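Local atomic coordinates of mannonate dehydratase (Streptococcus suis, PDB entry 3BDK), a protein that probably catalyses the dehydration of D-mannonate to 2-dehydro-3-deoxy-D-gluconate, using manganese or ferrous iron as cofactor. Residues 301-311 with 349-357; 137-147 with 329-337. All blocks are in the same frame, centred on the assembly; numbering follows the deposited sequence.

Contact 1: residues 301-311 with 349-357; sequences AHLSQAGDIDM and DRALGATYF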
loop_
_atom_site.group_PDB
_atom_site.type_symbol
_atom_site.label_atom_id
_atom_site.label_comp_id
_atom_site.label_asym_id
_atom_site.label_seq_id
_atom_site.Cartn_x
_atom_site.Cartn_y
_atom_site.Cartn_z
ATOM N N ALA A 301 -0.480 7.654 -8.899
ATOM C CA ALA A 301 -0.495 6.693 -7.798
ATOM C C ALA A 301 -1.552 5.659 -8.119
ATOM O O ALA A 301 -2.484 5.944 -8.862
ATOM C CB ALA A 301 -0.842 7.410 -6.504
ATOM N N HIS A 302 -1.432 4.464 -7.553
ATOM C CA HIS A 302 -2.355 3.405 -7.919
ATOM C C HIS A 302 -3.770 3.706 -7.436
ATOM O O HIS A 302 -4.716 3.378 -8.096
ATOM C CB HIS A 302 -1.844 2.055 -7.431
ATOM C CG HIS A 302 -0.528 1.659 -8.043
ATOM N ND1 HIS A 302 0.684 2.058 -7.521
ATOM C CD2 HIS A 302 -0.241 0.923 -9.143
ATOM C CE1 HIS A 302 1.659 1.575 -8.270
ATOM N NE2 HIS A 302 1.128 0.881 -9.257
ATOM N N LEU A 303 -3.886 4.323 -6.274
ATOM C CA LEU A 303 -5.132 4.831 -5.738
ATOM C C LEU A 303 -6.016 5.428 -6.839
ATOM O O LEU A 303 -5.559 6.272 -7.618
ATOM C CB LEU A 303 -4.810 5.896 -4.674
ATOM C CG LEU A 303 -5.975 6.447 -3.860
ATOM C CD1 LEU A 303 -6.648 5.335 -3.024
ATOM C CD2 LEU A 303 -5.550 7.604 -2.987
ATOM N N SER A 304 -7.276 4.992 -6.882
ATOM C CA SER A 304 -8.220 5.373 -7.937
ATOM C C SER A 304 -8.354 6.887 -8.139
ATOM O O SER A 304 -8.073 7.400 -9.229
ATOM C CB SER A 304 -9.596 4.757 -7.670
ATOM O OG SER A 304 -9.496 3.351 -7.613
ATOM N N GLN A 305 -8.795 7.580 -7.087
ATOM C CA GLN A 305 -8.983 9.021 -7.106
ATOM C C GLN A 305 -7.725 9.817 -7.546
ATOM O O GLN A 305 -7.813 11.021 -7.765
ATOM C CB GLN A 305 -9.450 9.497 -5.715
ATOM C CG GLN A 305 -10.913 10.011 -5.614
ATOM C CD GLN A 305 -11.031 11.310 -4.744
ATOM O OE1 GLN A 305 -10.532 11.381 -3.602
ATOM N NE2 GLN A 305 -11.679 12.345 -5.312
ATOM N N ALA A 306 -6.571 9.161 -7.664
ATOM C CA ALA A 306 -5.345 9.834 -8.108
ATOM C C ALA A 306 -5.291 9.909 -9.635
ATOM O O ALA A 306 -4.590 10.778 -10.206
ATOM C CB ALA A 306 -4.097 9.138 -7.557
ATOM N N GLY A 307 -6.042 8.998 -10.263
ATOM C CA GLY A 307 -6.121 8.872 -11.698
ATOM C C GLY A 307 -7.550 8.733 -12.211
ATOM O O GLY A 307 -8.500 9.200 -11.583
ATOM N N ASP A 308 -7.682 8.071 -13.360
ATOM C CA ASP A 308 -8.917 8.005 -14.106
ATOM C C ASP A 308 -9.529 6.605 -14.069
ATOM O O ASP A 308 -10.615 6.390 -14.593
ATOM C CB ASP A 308 -8.668 8.464 -15.554
ATOM C CG ASP A 308 -8.372 9.968 -15.663
ATOM O OD1 ASP A 308 -8.162 10.637 -14.610
ATOM O OD2 ASP A 308 -8.338 10.503 -16.800
ATOM N N ILE A 309 -8.854 5.655 -13.433
ATOM C CA ILE A 309 -9.343 4.284 -13.389
ATOM C C ILE A 309 -9.908 3.909 -12.033
ATOM O O ILE A 309 -9.326 4.208 -10.992
ATOM C CB ILE A 309 -8.226 3.287 -13.728
ATOM C CG1 ILE A 309 -7.598 3.631 -15.072
ATOM C CG2 ILE A 309 -8.753 1.838 -13.738
ATOM C CD1 ILE A 309 -6.157 3.088 -15.222
ATOM N N ASP A 310 -11.050 3.245 -12.040
ATOM C CA ASP A 310 -11.626 2.741 -10.808
ATOM C C ASP A 310 -11.081 1.342 -10.581
ATOM O O ASP A 310 -11.675 0.340 -11.014
ATOM C CB ASP A 310 -13.143 2.729 -10.888
ATOM C CG ASP A 310 -13.799 2.412 -9.562
ATOM O OD1 ASP A 310 -15.013 2.694 -9.457
ATOM O OD2 ASP A 310 -13.124 1.892 -8.631
ATOM N N MET A 311 -9.938 1.306 -9.897
ATOM C CA MET A 311 -9.207 0.082 -9.554
ATOM C C MET A 311 -10.035 -0.880 -8.754
ATOM O O MET A 311 -9.779 -2.095 -8.789
ATOM C CB MET A 311 -7.944 0.401 -8.769
ATOM C CG MET A 311 -6.853 1.007 -9.629
ATOM S SD MET A 311 -6.488 0.119 -11.186
ATOM C CE MET A 311 -4.912 0.876 -11.572
ATOM N N ASP A 349 6.961 3.188 -4.574
ATOM C CA ASP A 349 5.574 3.333 -5.056
ATOM C C ASP A 349 5.016 2.033 -5.638
ATOM O O ASP A 349 3.837 1.733 -5.511
ATOM C CB ASP A 349 5.425 4.481 -6.046
ATOM C CG ASP A 349 4.002 4.995 -6.113
ATOM O OD1 ASP A 349 3.357 5.079 -5.039
ATOM O OD2 ASP A 349 3.524 5.315 -7.232
ATOM N N ARG A 350 5.888 1.239 -6.242
ATOM C CA ARG A 350 5.492 -0.066 -6.725
ATOM C C ARG A 350 4.943 -0.875 -5.542
ATOM O O ARG A 350 3.820 -1.380 -5.584
ATOM C CB ARG A 350 6.685 -0.726 -7.382
ATOM C CG ARG A 350 6.393 -1.300 -8.742
ATOM C CD ARG A 350 7.498 -0.991 -9.775
ATOM N NE ARG A 350 8.868 -1.341 -9.367
ATOM C CZ ARG A 350 9.356 -2.582 -9.296
ATOM N NH1 ARG A 350 8.589 -3.630 -9.565
ATOM N NH2 ARG A 350 10.615 -2.780 -8.938
ATOM N N ALA A 351 5.698 -0.943 -4.451
ATOM C CA ALA A 351 5.209 -1.659 -3.247
ATOM C C ALA A 351 3.942 -1.040 -2.647
ATOM O O ALA A 351 2.971 -1.768 -2.374
ATOM C CB ALA A 351 6.294 -1.791 -2.223
ATOM N N LEU A 352 3.922 0.292 -2.488
ATOM C CA LEU A 352 2.709 0.991 -2.012
ATOM C C LEU A 352 1.467 0.619 -2.820
ATOM O O LEU A 352 0.369 0.479 -2.254
ATOM C CB LEU A 352 2.886 2.520 -1.949
ATOM C CG LEU A 352 3.850 3.103 -0.899
ATOM C CD1 LEU A 352 4.008 4.582 -1.076
ATOM C CD2 LEU A 352 3.420 2.824 0.529
ATOM N N GLY A 353 1.644 0.457 -4.131
ATOM C CA GLY A 353 0.608 -0.101 -4.993
ATOM C C GLY A 353 0.199 -1.508 -4.582
ATOM O O GLY A 353 -0.988 -1.782 -4.353
ATOM N N ALA A 354 1.173 -2.402 -4.466
ATOM C CA ALA A 354 0.864 -3.792 -4.147
ATOM C C ALA A 354 -0.005 -3.923 -2.890
ATOM O O ALA A 354 -1.081 -4.546 -2.925
ATOM C CB ALA A 354 2.131 -4.589 -4.025
ATOM N N THR A 355 0.420 -3.313 -1.782
ATOM C CA THR A 355 -0.348 -3.419 -0.525
ATOM C C THR A 355 -1.730 -2.776 -0.642
ATOM O O THR A 355 -2.703 -3.227 0.006
ATOM C CB THR A 355 0.411 -2.838 0.686
ATOM O OG1 THR A 355 0.701 -1.446 0.475
ATOM C CG2 THR A 355 1.719 -3.575 0.897
ATOM N N TYR A 356 -1.836 -1.747 -1.477
ATOM C CA TYR A 356 -3.148 -1.174 -1.802
ATOM C C TYR A 356 -4.034 -2.198 -2.539
ATOM O O TYR A 356 -5.270 -2.255 -2.318
ATOM C CB TYR A 356 -2.976 0.101 -2.633
ATOM C CG TYR A 356 -4.225 0.629 -3.306
ATOM C CD1 TYR A 356 -5.310 1.052 -2.574
ATOM C CD2 TYR A 356 -4.283 0.746 -4.688
ATOM C CE1 TYR A 356 -6.449 1.548 -3.205
ATOM C CE2 TYR A 356 -5.398 1.257 -5.340
ATOM C CZ TYR A 356 -6.479 1.661 -4.600
ATOM O OH TYR A 356 -7.587 2.164 -5.246
ATOM N N PHE A 357 -3.414 -3.001 -3.405
ATOM C CA PHE A 357 -4.155 -4.071 -4.092
ATOM C C PHE A 357 -4.504 -5.243 -3.165
ATOM O O PHE A 357 -5.603 -5.776 -3.242
ATOM C CB PHE A 357 -3.466 -4.505 -5.400
ATOM C CG PHE A 357 -3.589 -3.488 -6.489
ATOM C CD1 PHE A 357 -4.786 -3.331 -7.176
ATOM C CD2 PHE A 357 -2.535 -2.640 -6.786
ATOM C CE1 PHE A 357 -4.929 -2.353 -8.150
ATOM C CE2 PHE A 357 -2.659 -1.662 -7.759
ATOM C CZ PHE A 357 -3.857 -1.515 -8.440
#

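Contact 2: residues 137-147 with 329-337; sequences HHPLPDGSTSL and PDHGRRIWG. With MN (manganese (II) ion), chain D; DNO (D-mannose), chain C.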
loop_
_atom_site.group_PDB
_atom_site.type_symbol
_atom_site.label_atom_id
_atom_site.label_comp_id
_atom_site.label_asym_id
_atom_site.label_seq_id
_atom_site.Cartn_x
_atom_site.Cartn_y
_atom_site.Cartn_z
ATOM N N HIS A 137 10.149 12.397 -15.505
ATOM C CA HIS A 137 10.059 12.945 -14.152
ATOM C C HIS A 137 9.052 14.083 -14.200
ATOM O O HIS A 137 9.403 15.236 -13.910
ATOM C CB HIS A 137 11.409 13.509 -13.688
ATOM C CG HIS A 137 12.544 12.540 -13.800
ATOM N ND1 HIS A 137 12.630 11.394 -13.031
ATOM C CD2 HIS A 137 13.639 12.541 -14.597
ATOM C CE1 HIS A 137 13.728 10.733 -13.354
ATOM N NE2 HIS A 137 14.355 11.405 -14.305
ATOM N N HIS A 138 7.817 13.786 -14.596
ATOM C CA HIS A 138 6.809 14.838 -14.676
ATOM C C HIS A 138 6.235 15.039 -13.289
ATOM O O HIS A 138 5.889 14.052 -12.629
ATOM C CB HIS A 138 5.698 14.487 -15.670
ATOM C CG HIS A 138 5.033 15.685 -16.277
ATOM N ND1 HIS A 138 5.725 16.637 -16.991
ATOM C CD2 HIS A 138 3.739 16.080 -16.285
ATOM C CE1 HIS A 138 4.891 17.574 -17.402
ATOM N NE2 HIS A 138 3.675 17.254 -16.995
ATOM N N PRO A 139 6.174 16.306 -12.823
ATOM C CA PRO A 139 5.648 16.602 -11.467
ATOM C C PRO A 139 4.183 16.239 -11.266
ATOM O O PRO A 139 3.374 16.427 -12.160
ATOM C CB PRO A 139 5.852 18.134 -11.306
ATOM C CG PRO A 139 6.897 18.503 -12.368
ATOM C CD PRO A 139 6.647 17.518 -13.520
ATOM N N LEU A 140 3.876 15.692 -10.092
ATOM C CA LEU A 140 2.504 15.485 -9.621
ATOM C C LEU A 140 2.179 16.516 -8.512
ATOM O O LEU A 140 3.096 17.081 -7.908
ATOM C CB LEU A 140 2.321 14.039 -9.118
ATOM C CG LEU A 140 2.220 12.952 -10.203
ATOM C CD1 LEU A 140 2.505 11.580 -9.637
ATOM C CD2 LEU A 140 0.871 12.941 -10.864
ATOM N N PRO A 141 0.878 16.781 -8.260
ATOM C CA PRO A 141 0.411 17.687 -7.198
ATOM C C PRO A 141 1.032 17.476 -5.829
ATOM O O PRO A 141 1.238 18.452 -5.115
ATOM C CB PRO A 141 -1.074 17.396 -7.130
ATOM C CG PRO A 141 -1.417 17.072 -8.520
ATOM C CD PRO A 141 -0.261 16.244 -9.029
ATOM N N ASP A 142 1.331 16.241 -5.446
ATOM C CA ASP A 142 1.893 16.015 -4.114
ATOM C C ASP A 142 3.415 16.220 -4.042
ATOM O O ASP A 142 4.033 15.962 -2.988
ATOM C CB ASP A 142 1.463 14.651 -3.532
ATOM C CG ASP A 142 2.031 13.462 -4.303
ATOM O OD1 ASP A 142 2.957 13.643 -5.108
ATOM O OD2 ASP A 142 1.539 12.331 -4.105
ATOM N N GLY A 143 4.017 16.662 -5.157
ATOM C CA GLY A 143 5.479 16.921 -5.219
ATOM C C GLY A 143 6.334 15.744 -5.691
ATOM O O GLY A 143 7.502 15.936 -6.034
ATOM N N SER A 144 5.761 14.527 -5.712
ATOM C CA SER A 144 6.400 13.327 -6.328
ATOM C C SER A 144 6.453 13.488 -7.837
ATOM O O SER A 144 5.912 14.468 -8.360
ATOM C CB SER A 144 5.642 12.050 -5.978
ATOM O OG SER A 144 4.391 11.982 -6.634
ATOM N N THR A 145 7.101 12.563 -8.546
ATOM C CA THR A 145 7.177 12.658 -10.018
ATOM C C THR A 145 6.834 11.345 -10.708
ATOM O O THR A 145 7.004 10.272 -10.127
ATOM C CB THR A 145 8.568 13.104 -10.519
ATOM O OG1 THR A 145 9.513 12.044 -10.326
ATOM C CG2 THR A 145 9.053 14.371 -9.822
ATOM N N SER A 146 6.360 11.421 -11.951
ATOM C CA SER A 146 5.939 10.214 -12.676
ATOM C C SER A 146 6.059 10.354 -14.199
ATOM O O SER A 146 6.252 11.450 -14.722
ATOM C CB SER A 146 4.510 9.824 -12.301
ATOM O OG SER A 146 3.575 10.707 -12.913
ATOM N N LEU A 147 5.962 9.237 -14.907
ATOM C CA LEU A 147 6.115 9.251 -16.355
ATOM C C LEU A 147 4.882 9.868 -16.996
ATOM O O LEU A 147 3.752 9.611 -16.582
ATOM C CB LEU A 147 6.299 7.833 -16.898
ATOM C CG LEU A 147 7.175 6.835 -16.157
ATOM C CD1 LEU A 147 7.175 5.532 -16.922
ATOM C CD2 LEU A 147 8.590 7.351 -16.056
ATOM N N PRO A 329 1.389 -4.807 -9.804
ATOM C CA PRO A 329 1.622 -3.359 -9.804
ATOM C C PRO A 329 2.682 -2.956 -10.822
ATOM O O PRO A 329 3.867 -3.222 -10.616
ATOM C CB PRO A 329 2.126 -3.091 -8.384
ATOM C CG PRO A 329 2.765 -4.368 -7.972
ATOM C CD PRO A 329 1.954 -5.460 -8.610
ATOM N N ASP A 330 2.256 -2.321 -11.908
ATOM C CA ASP A 330 3.184 -1.729 -12.865
ATOM C C ASP A 330 3.814 -0.457 -12.309
ATOM O O ASP A 330 3.873 -0.262 -11.095
ATOM C CB ASP A 330 2.474 -1.431 -14.186
ATOM C CG ASP A 330 3.232 -1.959 -15.388
ATOM O OD1 ASP A 330 4.475 -2.061 -15.311
ATOM O OD2 ASP A 330 2.587 -2.272 -16.410
ATOM N N HIS A 331 4.280 0.407 -13.205
ATOM C CA HIS A 331 5.141 1.519 -12.821
ATOM C C HIS A 331 4.677 2.149 -11.512
ATOM O O HIS A 331 3.492 2.111 -11.180
ATOM C CB HIS A 331 5.180 2.574 -13.928
ATOM C CG HIS A 331 5.453 2.012 -15.288
ATOM N ND1 HIS A 331 4.653 1.053 -15.871
ATOM C CD2 HIS A 331 6.437 2.275 -16.180
ATOM C CE1 HIS A 331 5.133 0.749 -17.065
ATOM N NE2 HIS A 331 6.215 1.476 -17.276
ATOM N N GLY A 332 5.617 2.729 -10.773
ATOM C CA GLY A 332 5.286 3.605 -9.666
ATOM C C GLY A 332 5.890 4.988 -9.820
ATOM O O GLY A 332 6.761 5.205 -10.661
ATOM N N ARG A 333 5.424 5.926 -9.002
ATOM C CA ARG A 333 6.035 7.248 -8.926
ATOM C C ARG A 333 7.457 7.169 -8.385
ATOM O O ARG A 333 7.826 6.199 -7.719
ATOM C CB ARG A 333 5.190 8.178 -8.052
ATOM C CG ARG A 333 3.746 8.317 -8.507
ATOM C CD ARG A 333 2.782 8.122 -7.349
ATOM N NE ARG A 333 2.841 9.226 -6.395
ATOM C CZ ARG A 333 2.923 9.071 -5.078
ATOM N NH1 ARG A 333 2.956 7.855 -4.552
ATOM N NH2 ARG A 333 2.972 10.133 -4.285
ATOM N N ARG A 334 8.253 8.192 -8.674
ATOM C CA ARG A 334 9.520 8.397 -7.982
ATOM C C ARG A 334 9.319 9.152 -6.673
ATOM O O ARG A 334 9.178 10.375 -6.665
ATOM C CB ARG A 334 10.505 9.151 -8.877
ATOM C CG ARG A 334 11.927 9.189 -8.343
ATOM C CD ARG A 334 12.836 10.003 -9.251
ATOM N NE ARG A 334 13.041 9.354 -10.543
ATOM C CZ ARG A 334 13.617 8.166 -10.700
ATOM N NH1 ARG A 334 14.048 7.492 -9.643
ATOM N NH2 ARG A 334 13.763 7.653 -11.913
ATOM N N ILE A 335 9.305 8.415 -5.566
ATOM C CA ILE A 335 9.188 9.022 -4.239
ATOM C C ILE A 335 10.300 8.597 -3.272
ATOM O O ILE A 335 10.922 7.547 -3.444
ATOM C CB ILE A 335 7.778 8.862 -3.584
ATOM C CG1 ILE A 335 7.678 7.600 -2.716
ATOM C CG2 ILE A 335 6.651 8.978 -4.609
ATOM C CD1 ILE A 335 7.427 6.356 -3.417
ATOM N N TRP A 336 10.532 9.445 -2.266
ATOM C CA TRP A 336 11.432 9.173 -1.148
ATOM C C TRP A 336 12.895 9.030 -1.558
ATOM O O TRP A 336 13.599 8.179 -1.024
ATOM C CB TRP A 336 11.003 7.934 -0.354
ATOM C CG TRP A 336 9.588 7.879 0.068
ATOM C CD1 TRP A 336 8.731 8.926 0.239
ATOM C CD2 TRP A 336 8.857 6.699 0.431
ATOM N NE1 TRP A 336 7.504 8.472 0.662
ATOM C CE2 TRP A 336 7.554 7.108 0.787
ATOM C CE3 TRP A 336 9.175 5.333 0.471
ATOM C CZ2 TRP A 336 6.568 6.204 1.163
ATOM C CZ3 TRP A 336 8.204 4.438 0.848
ATOM C CH2 TRP A 336 6.911 4.875 1.187
ATOM N N GLY A 337 13.329 9.861 -2.506
ATOM C CA GLY A 337 14.723 9.906 -2.939
ATOM C C GLY A 337 15.220 8.669 -3.673
ATOM O O GLY A 337 16.436 8.470 -3.803
HETATM MN MN MN D . 3.788 -2.839 -18.475
HETATM C C1 DNO C . 6.563 -0.300 -20.477
HETATM C C2 DNO C . 6.946 -1.287 -19.362
HETATM C C3 DNO C . 8.422 -1.793 -19.410
HETATM C C4 DNO C . 9.010 -2.479 -20.686
HETATM C C5 DNO C . 8.118 -3.453 -21.515
HETATM C C6 DNO C . 9.003 -4.493 -22.214
HETATM O O1 DNO C . 5.499 0.320 -20.424
HETATM O O2 DNO C . 6.008 -2.377 -19.314
HETATM O O3 DNO C . 8.618 -2.699 -18.329
HETATM O O4 DNO C . 9.600 -1.483 -21.532
HETATM O O5 DNO C . 7.144 -4.156 -20.727
HETATM O O6 DNO C . 9.254 -4.075 -23.558
#

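Contact 1: residues 301-311 with 349-357
The F357 ring takes H302 and M311 at its rim. H302 CD2 meets it in the plane of the phenyl, 3.8 Å from F357 CE2, with the imidazole set obliquely, the two ring planes 81° apart. M311 also touches that rim: its chain bends at chi2 and brings SD to the ring edge in a Met-aromatic contact, 5.3 Å from the F357 centroid. Y356, with CG anti to the backbone N (chi1 167°), reaches across the loop backbone. L303 crosses it at about a right angle and lays CD1 3.8 Å from Y356 CE1. H302 also lies against the helix backbone at G353, which carries no side chain: G353 CA sits over one face of the imidazole, 3.3 Å from H302 ND1. At the polar edge Y356 OH accepts a hydrogen bond from S304 N at 3.3 Å, with an N-H...O angle of 147°. S304 OG in turn accepts from M311 N at 3.1 Å, tying the loop's 3-10 turn to the start of helix 311-320. E362 of the second subunit is the strongest polar partner of both the S304 and the Y356 side chains. In this xylose isomerase-like TIM barrel, the contact joins the loop between strand 296-299 and helix 311-320 to helix 348-368, which also packs against the second subunit.

Contact 2: residues 137-147 with 329-337
R333 and R334 bring their side chains to different parts of the hairpin formed by strands 135-139 and 145-150. The R333 chain, bent at chi2 and chi3, carries its guanidinium to the turn, where NH2 forms a salt bridge with D142 OD2 at 2.6 Å. The planes of the two groups are 52° apart, and the hydrogen bond within the bridge is weak. S144 OG receives further weak bonds from R333 NE and NH2, the former at 3.2 Å. That hydroxyl donates to the syn lone pair of D142 OD1 at 2.7 Å, while S144 N gives OD1 a second bond; the latter closes an Asx turn. I335 CG2 lies over the centre of one guanidinium face, and L140 CD1 packs at its edge. R333 NH2 also donates to A41 O of the second subunit. A single antiparallel bridge, the hydrogen-bonded pair T145-R334, fastens the loop following barrel strand 327-328 to this hairpin: R334 N donates to T145 O at 2.8 Å. The R334 side chain runs beside T145 OG1 to the rim of the H137 ring, with NE 3.2 Å from H137 CE1; its NH1 is taken up by T340 O and D338 O. S146 OG is hydrogen-bonded to E299 O. Nearer the active site, L147 CD1 packs 3.4 Å from H331 CD2. H331 meets D-mannose O1 near its ring plane, and D330 OD2 binds manganese at 2.5 Å, with H219, H286 and O2 of the sugar as further ligands.

Contacts 1 and 2 have centres about 12 Å apart and meet directly, their segments alternating along the chain. A salt bridge joins them, D349 OD1 to R333 NH1 at 2.8 Å, linking helix 348-368 to the loop 329-337. Packing adds to it: H302 NE2 lies 3.3 Å from H331 O, D349 OD2 is 3.5 Å from G332 CA, and I335 CD1 touches D349 N. Contact 2 supplies D330 to the metal and H331 to the sugar pocket, whereas contact 1 lies farther from the sugar, the R350 side chain about 9 Å from the D-mannose between nearest atoms. Both contacts also touch the second subunit.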